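Side-chain contacts in lysyl-trna-dependent l-ysyl-phosphatidylgycerol synthase (Bacillus licheniformis, PDB 4V36), which probably transfers lysine from lysyl-tRNA to phosphatidylglycerol in the bacterial membrane, a lipid modification linked to bacterial resistance: residues 44-49 with 78-83; 64-69 with 103-108. All blocks are in the same frame, centred on the assembly; numbering follows the deposited sequence.

Overall arrangement
Both contacts sit in the same part of the fold, with centres 11 Å apart, and helix 74-87 joins them. In contact 1 this helix turns E80 toward the loop after strand 41-44. Its other residues I78 and L82 pack against the second segment of contact 2. CD1 of I78 lies 3.6 Å from CE1 of Y105, and CD1 of L82 lies 3.5 Å from CG of F108. Strand 60-69, which supplies D66, runs just before this helix. None of the four segments contributes a residue to the pocket of the bound lysine amide, formed by W172, K179, G184 and 224-227. The D66 side chain is about 10 Å from a bound Tris molecule.

Contact 1: 44-49 with 78-83; sequences YSSDGN and IKEFLH
S45 and S46 meet the carboxylate of E80, which reaches over from helix 74-87. S45 takes part through carbon atoms. Its CA lies 3.4 Å from OE1 of E80, and its CB is 3.7 Å from the same oxygen. The S45 OG instead accepts a hydrogen bond from the backbone N of A50, at the start of strand 50-57.

S46 makes the polar grip. Its backbone N donates to OE1 of E80 over 3.1 Å, with an N-H...O angle of 156°. Its OG donates to OE2 of E80 at a short 2.5 Å. One serine thus supplies two donors, one for each oxygen. Both oxygens use their syn lone pairs, so the carboxylate faces the serine with its open end, and the paired bonds should limit its rotation. The torsions explain the fit. The S46 OG stands between its own backbone N and carbonyl carbon (chi1 58°), which brings the two donors close together. The E80 chain is extended beyond CG (chi2 175°) and spans the gap from the helix.

D47 turns the end of its side chain away from the helix segment, and OD2 is hydrogen-bonded to OG of S73. At G48 the chain closes a turn: its backbone N donates to the carbonyl O of S45 at 3.0 Å. The same N makes a weak bond to OG of S45. N49 then pairs through its backbone with R70.

S46 and D47 are both near helical angles, as in a type I or III turn, and G48 follows with positive phi. This is a beta-hairpin connection between the antiparallel strands 41-44 and 50-57, tied to a neighbouring helix by a bidentate glutamate.

Contact 2: 64-69 with 103-108; sequences LGDPSG and ALYHDF
The backbones of D66 and Y105 stay well apart, and the closest approach of the two segments' CA atoms is 9.6 Å, between D66 and L104. The tyrosine side chain spans this gap. The contact joins the first strand of a beta-alpha-beta crossover to the short helix that follows its second strand: strand 60-69 leads through helix 74-87 to the parallel neighbouring strand 91-97, and helix 102-106 with Y105 comes next. The crossover is part of a domain of the acetyltransferase (GNAT-like) superfamily.

Y105 reaches toward the end of strand 60-69 and brings its hydroxyl to the D66 carboxylate. Its OH donates a hydrogen bond to OD1 of D66 over 2.8 Å. That oxygen is met on its anti side, 26° out of the carboxylate plane. OD1 also lies at the edge of the ring, near the ring plane, and is 3.4 Å from CE2 of Y105. Carboxylate and ring are turned 37° against each other. The D66 CG is anti to its carbonyl carbon (chi1 -67°), and the carboxylate end thereby comes nearer to the tyrosine than its CB does.

The other carboxylate oxygen, OD2, accepts a hydrogen bond from the backbone N of E98. D66 is therefore held through both oxygens within a buried contact. OD2 of D101 also lies close to OD2 of D66, a like-charge neighbour.

The P67 and Y105 side chains come toward each other from opposite directions, and CD of P67 is 3.4 Å from OH of Y105. The ring of F94 also meets the Y105 ring.

A water completes the polar group. It donates to the carbonyl O of G65 at 2.8 Å and to OH of Y105 at 3.1 Å, so the tyrosine oxygen gives one hydrogen bond and accepts another.

Contact 1: 44-49 with 78-83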
ATOM      1  N   TYR A  44       5.290 -11.688 -16.692  1.00 34.47           N
ATOM      2  CA  TYR A  44       5.943 -12.854 -16.110  1.00 38.90           C
ATOM      3  C   TYR A  44       7.247 -13.151 -16.835  1.00 38.43           C
ATOM      4  O   TYR A  44       7.328 -13.032 -18.058  1.00 42.07           O
ATOM      5  CB  TYR A  44       5.021 -14.073 -16.160  1.00 32.35           C
ATOM      6  CG  TYR A  44       3.821 -13.971 -15.247  1.00 35.23           C
ATOM      7  CD1 TYR A  44       3.885 -14.416 -13.933  1.00 39.19           C
ATOM      8  CD2 TYR A  44       2.623 -13.432 -15.697  1.00 39.69           C
ATOM      9  CE1 TYR A  44       2.790 -14.325 -13.093  1.00 40.52           C
ATOM     10  CE2 TYR A  44       1.524 -13.336 -14.865  1.00 38.12           C
ATOM     11  CZ  TYR A  44       1.613 -13.783 -13.563  1.00 34.73           C
ATOM     12  OH  TYR A  44       0.522 -13.693 -12.731  1.00 32.09           O
ATOM     13  N   SER A  45       8.268 -13.532 -16.077  1.00 39.23           N
ATOM     14  CA  SER A  45       9.557 -13.882 -16.656  1.00 43.47           C
ATOM     15  C   SER A  45       9.465 -15.213 -17.392  1.00 51.74           C
ATOM     16  O   SER A  45       8.556 -16.006 -17.144  1.00 54.77           O
ATOM     17  CB  SER A  45      10.636 -13.946 -15.575  1.00 40.22           C
ATOM     18  OG  SER A  45      10.300 -14.890 -14.573  1.00 46.58           O
ATOM     19  N   SER A  46      10.408 -15.452 -18.297  1.00 57.28           N
ATOM     20  CA  SER A  46      10.452 -16.704 -19.046  1.00 61.59           C
ATOM     21  C   SER A  46      10.692 -17.885 -18.111  1.00 59.01           C
ATOM     22  O   SER A  46      10.275 -19.009 -18.390  1.00 59.27           O
ATOM     23  CB  SER A  46      11.539 -16.647 -20.120  1.00 69.19           C
ATOM     24  OG  SER A  46      12.807 -16.383 -19.547  1.00 74.40           O
ATOM     25  N   ASP A  47      11.367 -17.617 -16.997  1.00 58.69           N
ATOM     26  CA  ASP A  47      11.613 -18.629 -15.980  1.00 55.78           C
ATOM     27  C   ASP A  47      10.311 -19.036 -15.296  1.00 57.03           C
ATOM     28  O   ASP A  47      10.159 -20.175 -14.852  1.00 58.55           O
ATOM     29  CB  ASP A  47      12.617 -18.110 -14.948  1.00 59.50           C
ATOM     30  CG  ASP A  47      12.983 -19.151 -13.912  1.00 78.33           C
ATOM     31  OD1 ASP A  47      12.959 -20.355 -14.241  1.00 89.87           O
ATOM     32  OD2 ASP A  47      13.296 -18.763 -12.767  1.00 80.16           O
ATOM     33  N   GLY A  48       9.373 -18.097 -15.218  1.00 59.56           N
ATOM     34  CA  GLY A  48       8.086 -18.352 -14.599  1.00 59.32           C
ATOM     35  C   GLY A  48       8.139 -18.270 -13.086  1.00 58.31           C
ATOM     36  O   GLY A  48       7.237 -18.746 -12.396  1.00 59.87           O
ATOM     37  N   ASN A  49       9.202 -17.663 -12.568  1.00 53.31           N
ATOM     38  CA  ASN A  49       9.393 -17.551 -11.127  1.00 51.17           C
ATOM     39  C   ASN A  49       9.272 -16.116 -10.619  1.00 45.25           C
ATOM     40  O   ASN A  49       9.225 -15.883  -9.412  1.00 45.32           O
ATOM     41  CB  ASN A  49      10.757 -18.120 -10.728  1.00 56.72           C
ATOM     42  CG  ASN A  49      10.879 -19.605 -11.014  1.00 57.94           C
ATOM     43  OD1 ASN A  49      10.122 -20.162 -11.808  1.00 61.84           O
ATOM     44  ND2 ASN A  49      11.839 -20.254 -10.367  1.00 55.65           N
ATOM     45  N   ILE A  78      13.737  -8.356 -14.663  1.00 31.09           N
ATOM     46  CA  ILE A  78      14.030  -6.944 -14.873  1.00 31.03           C
ATOM     47  C   ILE A  78      14.740  -6.760 -16.209  1.00 34.69           C
ATOM     48  O   ILE A  78      14.464  -5.814 -16.947  1.00 38.50           O
ATOM     49  CB  ILE A  78      14.891  -6.369 -13.732  1.00 36.26           C
ATOM     50  CG1 ILE A  78      14.102  -6.378 -12.421  1.00 33.10           C
ATOM     51  CG2 ILE A  78      15.346  -4.954 -14.056  1.00 32.41           C
ATOM     52  CD1 ILE A  78      14.903  -5.922 -11.226  1.00 25.10           C
ATOM     53  N   LYS A  79      15.641  -7.686 -16.519  1.00 34.35           N
ATOM     54  CA  LYS A  79      16.375  -7.664 -17.779  1.00 38.09           C
ATOM     55  C   LYS A  79      15.437  -7.829 -18.971  1.00 36.40           C
ATOM     56  O   LYS A  79      15.531  -7.093 -19.951  1.00 39.31           O
ATOM     57  CB  LYS A  79      17.439  -8.763 -17.789  1.00 43.87           C
ATOM     58  CG  LYS A  79      18.294  -8.805 -19.045  1.00 43.28           C
ATOM     59  CD  LYS A  79      19.346  -9.900 -18.943  1.00 54.11           C
ATOM     60  CE  LYS A  79      20.222  -9.952 -20.183  1.00 59.36           C
ATOM     61  NZ  LYS A  79      21.245 -11.029 -20.084  1.00 63.56           N
ATOM     62  N   GLU A  80      14.530  -8.797 -18.876  1.00 31.55           N
ATOM     63  CA  GLU A  80      13.582  -9.073 -19.951  1.00 38.80           C
ATOM     64  C   GLU A  80      12.573  -7.943 -20.130  1.00 44.18           C
ATOM     65  O   GLU A  80      12.250  -7.563 -21.255  1.00 59.40           O
ATOM     66  CB  GLU A  80      12.845 -10.389 -19.689  1.00 40.92           C
ATOM     67  CG  GLU A  80      13.732 -11.620 -19.743  1.00 47.32           C
ATOM     68  CD  GLU A  80      12.993 -12.887 -19.359  1.00 53.90           C
ATOM     69  OE1 GLU A  80      11.836 -12.787 -18.898  1.00 53.18           O
ATOM     70  OE2 GLU A  80      13.567 -13.984 -19.519  1.00 62.96           O
ATOM     71  N   PHE A  81      12.078  -7.411 -19.016  1.00 39.20           N
ATOM     72  CA  PHE A  81      11.087  -6.340 -19.052  1.00 34.54           C
ATOM     73  C   PHE A  81      11.661  -5.068 -19.667  1.00 29.48           C
ATOM     74  O   PHE A  81      11.027  -4.441 -20.514  1.00 35.69           O
ATOM     75  CB  PHE A  81      10.560  -6.052 -17.644  1.00 29.26           C
ATOM     76  CG  PHE A  81       9.515  -4.975 -17.596  1.00 30.57           C
ATOM     77  CD1 PHE A  81       8.212  -5.239 -17.983  1.00 26.60           C
ATOM     78  CD2 PHE A  81       9.833  -3.701 -17.156  1.00 25.02           C
ATOM     79  CE1 PHE A  81       7.248  -4.250 -17.941  1.00 22.32           C
ATOM     80  CE2 PHE A  81       8.872  -2.709 -17.112  1.00 27.53           C
ATOM     81  CZ  PHE A  81       7.578  -2.983 -17.504  1.00 21.18           C
ATOM     82  N   LEU A  82      12.862  -4.694 -19.235  1.00 23.11           N
ATOM     83  CA  LEU A  82      13.530  -3.508 -19.763  1.00 28.56           C
ATOM     84  C   LEU A  82      13.890  -3.683 -21.235  1.00 36.64           C
ATOM     85  O   LEU A  82      13.822  -2.732 -22.015  1.00 35.85           O
ATOM     86  CB  LEU A  82      14.786  -3.190 -18.950  1.00 29.44           C
ATOM     87  CG  LEU A  82      14.559  -2.624 -17.547  1.00 30.09           C
ATOM     88  CD1 LEU A  82      15.874  -2.479 -16.803  1.00 33.20           C
ATOM     89  CD2 LEU A  82      13.845  -1.289 -17.625  1.00 32.18           C
ATOM     90  N   HIS A  83      14.273  -4.900 -21.611  1.00 40.38           N
ATOM     91  CA  HIS A  83      14.605  -5.199 -22.999  1.00 44.98           C
ATOM     92  C   HIS A  83      13.362  -5.122 -23.878  1.00 44.29           C
ATOM     93  O   HIS A  83      13.401  -4.567 -24.976  1.00 42.80           O
ATOM     94  CB  HIS A  83      15.248  -6.581 -23.118  1.00 53.20           C
ATOM     95  CG  HIS A  83      15.618  -6.955 -24.519  1.00 63.93           C
ATOM     96  ND1 HIS A  83      14.749  -7.601 -25.372  1.00 64.18           N
ATOM     97  CD2 HIS A  83      16.763  -6.771 -25.219  1.00 64.30           C
ATOM     98  CE1 HIS A  83      15.343  -7.800 -26.535  1.00 61.42           C
ATOM     99  NE2 HIS A  83      16.566  -7.306 -26.468  1.00 62.87           N
TER

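Contact 2: 64-69 with 103-108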
ATOM      1  N   LEU A  64       5.045  -1.001 -10.343  1.00 15.28           N
ATOM      2  CA  LEU A  64       4.678  -0.882  -8.938  1.00 18.18           C
ATOM      3  C   LEU A  64       5.531  -1.794  -8.059  1.00 17.51           C
ATOM      4  O   LEU A  64       5.299  -3.001  -7.989  1.00 22.75           O
ATOM      5  CB  LEU A  64       3.195  -1.203  -8.739  1.00 15.30           C
ATOM      6  CG  LEU A  64       2.667  -1.041  -7.312  1.00 22.71           C
ATOM      7  CD1 LEU A  64       2.845   0.393  -6.839  1.00 26.49           C
ATOM      8  CD2 LEU A  64       1.210  -1.460  -7.221  1.00 24.50           C
ATOM      9  N   GLY A  65       6.523  -1.208  -7.395  1.00 15.24           N
ATOM     10  CA  GLY A  65       7.364  -1.941  -6.466  1.00 17.71           C
ATOM     11  C   GLY A  65       8.384  -2.846  -7.127  1.00 19.98           C
ATOM     12  O   GLY A  65       8.566  -2.819  -8.344  1.00 19.47           O
ATOM     13  N   ASP A  66       9.061  -3.646  -6.308  1.00 22.35           N
ATOM     14  CA  ASP A  66      10.004  -4.642  -6.799  1.00 22.89           C
ATOM     15  C   ASP A  66       9.240  -5.825  -7.392  1.00 27.96           C
ATOM     16  O   ASP A  66       8.034  -5.949  -7.178  1.00 34.57           O
ATOM     17  CB  ASP A  66      10.929  -5.100  -5.665  1.00 25.88           C
ATOM     18  CG  ASP A  66      11.851  -3.996  -5.186  1.00 27.09           C
ATOM     19  OD1 ASP A  66      12.809  -3.664  -5.916  1.00 31.13           O
ATOM     20  OD2 ASP A  66      11.624  -3.468  -4.077  1.00 35.58           O
ATOM     21  N   PRO A  67       9.930  -6.690  -8.156  1.00 26.25           N
ATOM     22  CA  PRO A  67       9.247  -7.879  -8.679  1.00 30.40           C
ATOM     23  C   PRO A  67       8.732  -8.802  -7.576  1.00 35.00           C
ATOM     24  O   PRO A  67       9.196  -8.729  -6.438  1.00 37.76           O
ATOM     25  CB  PRO A  67      10.336  -8.577  -9.499  1.00 28.93           C
ATOM     26  CG  PRO A  67      11.270  -7.491  -9.885  1.00 20.28           C
ATOM     27  CD  PRO A  67      11.284  -6.546  -8.719  1.00 24.26           C
ATOM     28  N   SER A  68       7.774  -9.657  -7.918  1.00 35.51           N
ATOM     29  CA  SER A  68       7.250 -10.640  -6.977  1.00 34.74           C
ATOM     30  C   SER A  68       7.763 -12.028  -7.339  1.00 35.21           C
ATOM     31  O   SER A  68       8.060 -12.299  -8.501  1.00 39.94           O
ATOM     32  CB  SER A  68       5.720 -10.623  -6.971  1.00 37.24           C
ATOM     33  OG  SER A  68       5.222  -9.337  -6.645  1.00 40.25           O
ATOM     34  N   GLY A  69       7.869 -12.902  -6.344  1.00 35.47           N
ATOM     35  CA  GLY A  69       8.309 -14.265  -6.577  1.00 36.31           C
ATOM     36  C   GLY A  69       9.700 -14.552  -6.044  1.00 43.85           C
ATOM     37  O   GLY A  69      10.127 -13.964  -5.052  1.00 48.17           O
ATOM     38  N   ALA A 103      20.675  -2.585  -6.251  1.00 45.64           N
ATOM     39  CA  ALA A 103      21.715  -3.145  -7.108  1.00 49.80           C
ATOM     40  C   ALA A 103      21.136  -3.675  -8.417  1.00 50.04           C
ATOM     41  O   ALA A 103      21.819  -3.705  -9.441  1.00 50.56           O
ATOM     42  CB  ALA A 103      22.461  -4.249  -6.377  1.00 58.13           C
ATOM     43  N   LEU A 104      19.874  -4.086  -8.375  1.00 46.82           N
ATOM     44  CA  LEU A 104      19.195  -4.620  -9.550  1.00 49.95           C
ATOM     45  C   LEU A 104      18.969  -3.549 -10.611  1.00 44.88           C
ATOM     46  O   LEU A 104      18.968  -3.837 -11.808  1.00 53.34           O
ATOM     47  CB  LEU A 104      17.853  -5.241  -9.152  1.00 55.69           C
ATOM     48  CG  LEU A 104      17.886  -6.422  -8.180  1.00 50.15           C
ATOM     49  CD1 LEU A 104      16.477  -6.799  -7.750  1.00 49.30           C
ATOM     50  CD2 LEU A 104      18.588  -7.611  -8.812  1.00 45.80           C
ATOM     51  N   TYR A 105      18.779  -2.310 -10.168  1.00 37.16           N
ATOM     52  CA  TYR A 105      18.431  -1.222 -11.074  1.00 37.57           C
ATOM     53  C   TYR A 105      19.622  -0.318 -11.370  1.00 36.16           C
ATOM     54  O   TYR A 105      19.650   0.367 -12.392  1.00 38.75           O
ATOM     55  CB  TYR A 105      17.280  -0.398 -10.491  1.00 30.54           C
ATOM     56  CG  TYR A 105      16.122  -1.239 -10.006  1.00 32.47           C
ATOM     57  CD1 TYR A 105      15.151  -1.694 -10.888  1.00 30.35           C
ATOM     58  CD2 TYR A 105      16.002  -1.582  -8.666  1.00 35.42           C
ATOM     59  CE1 TYR A 105      14.092  -2.465 -10.448  1.00 32.04           C
ATOM     60  CE2 TYR A 105      14.947  -2.353  -8.218  1.00 36.99           C
ATOM     61  CZ  TYR A 105      13.995  -2.791  -9.112  1.00 35.91           C
ATOM     62  OH  TYR A 105      12.944  -3.560  -8.670  1.00 31.73           O
ATOM     63  N   HIS A 106      20.603  -0.319 -10.475  1.00 36.22           N
ATOM     64  CA  HIS A 106      21.782   0.526 -10.631  1.00 43.95           C
ATOM     65  C   HIS A 106      22.609   0.114 -11.846  1.00 50.21           C
ATOM     66  O   HIS A 106      23.256   0.948 -12.478  1.00 56.60           O
ATOM     67  CB  HIS A 106      22.646   0.478  -9.368  1.00 55.07           C
ATOM     68  CG  HIS A 106      23.804   1.427  -9.391  1.00 66.96           C
ATOM     69  ND1 HIS A 106      23.846   2.530 -10.218  1.00 71.63           N
ATOM     70  CD2 HIS A 106      24.962   1.438  -8.691  1.00 73.02           C
ATOM     71  CE1 HIS A 106      24.980   3.179 -10.024  1.00 74.50           C
ATOM     72  NE2 HIS A 106      25.675   2.536  -9.102  1.00 76.58           N
ATOM     73  N   ASP A 107      22.579  -1.175 -12.170  1.00 51.95           N
ATOM     74  CA  ASP A 107      23.335  -1.699 -13.302  1.00 55.94           C
ATOM     75  C   ASP A 107      22.757  -1.237 -14.636  1.00 49.95           C
ATOM     76  O   ASP A 107      23.430  -1.294 -15.666  1.00 52.68           O
ATOM     77  CB  ASP A 107      23.380  -3.228 -13.252  1.00 66.36           C
ATOM     78  CG  ASP A 107      24.204  -3.750 -12.090  1.00 76.31           C
ATOM     79  OD1 ASP A 107      25.170  -3.063 -11.690  1.00 77.29           O
ATOM     80  OD2 ASP A 107      23.887  -4.844 -11.578  1.00 79.48           O
ATOM     81  N   PHE A 108      21.510  -0.781 -14.615  1.00 40.54           N
ATOM     82  CA  PHE A 108      20.866  -0.273 -15.819  1.00 40.57           C
ATOM     83  C   PHE A 108      20.891   1.252 -15.850  1.00 43.54           C
ATOM     84  O   PHE A 108      20.187   1.880 -16.639  1.00 42.91           O
ATOM     85  CB  PHE A 108      19.427  -0.783 -15.917  1.00 40.86           C
ATOM     86  CG  PHE A 108      19.323  -2.271 -16.090  1.00 41.32           C
ATOM     87  CD1 PHE A 108      19.413  -2.843 -17.349  1.00 39.27           C
ATOM     88  CD2 PHE A 108      19.138  -3.099 -14.995  1.00 37.20           C
ATOM     89  CE1 PHE A 108      19.319  -4.213 -17.513  1.00 36.71           C
ATOM     90  CE2 PHE A 108      19.043  -4.470 -15.152  1.00 37.62           C
ATOM     91  CZ  PHE A 108      19.134  -5.028 -16.413  1.00 38.88           C
TER
HETATM   92  O   HOH W   1      10.266  -3.895 -10.261  1.00 34.65           O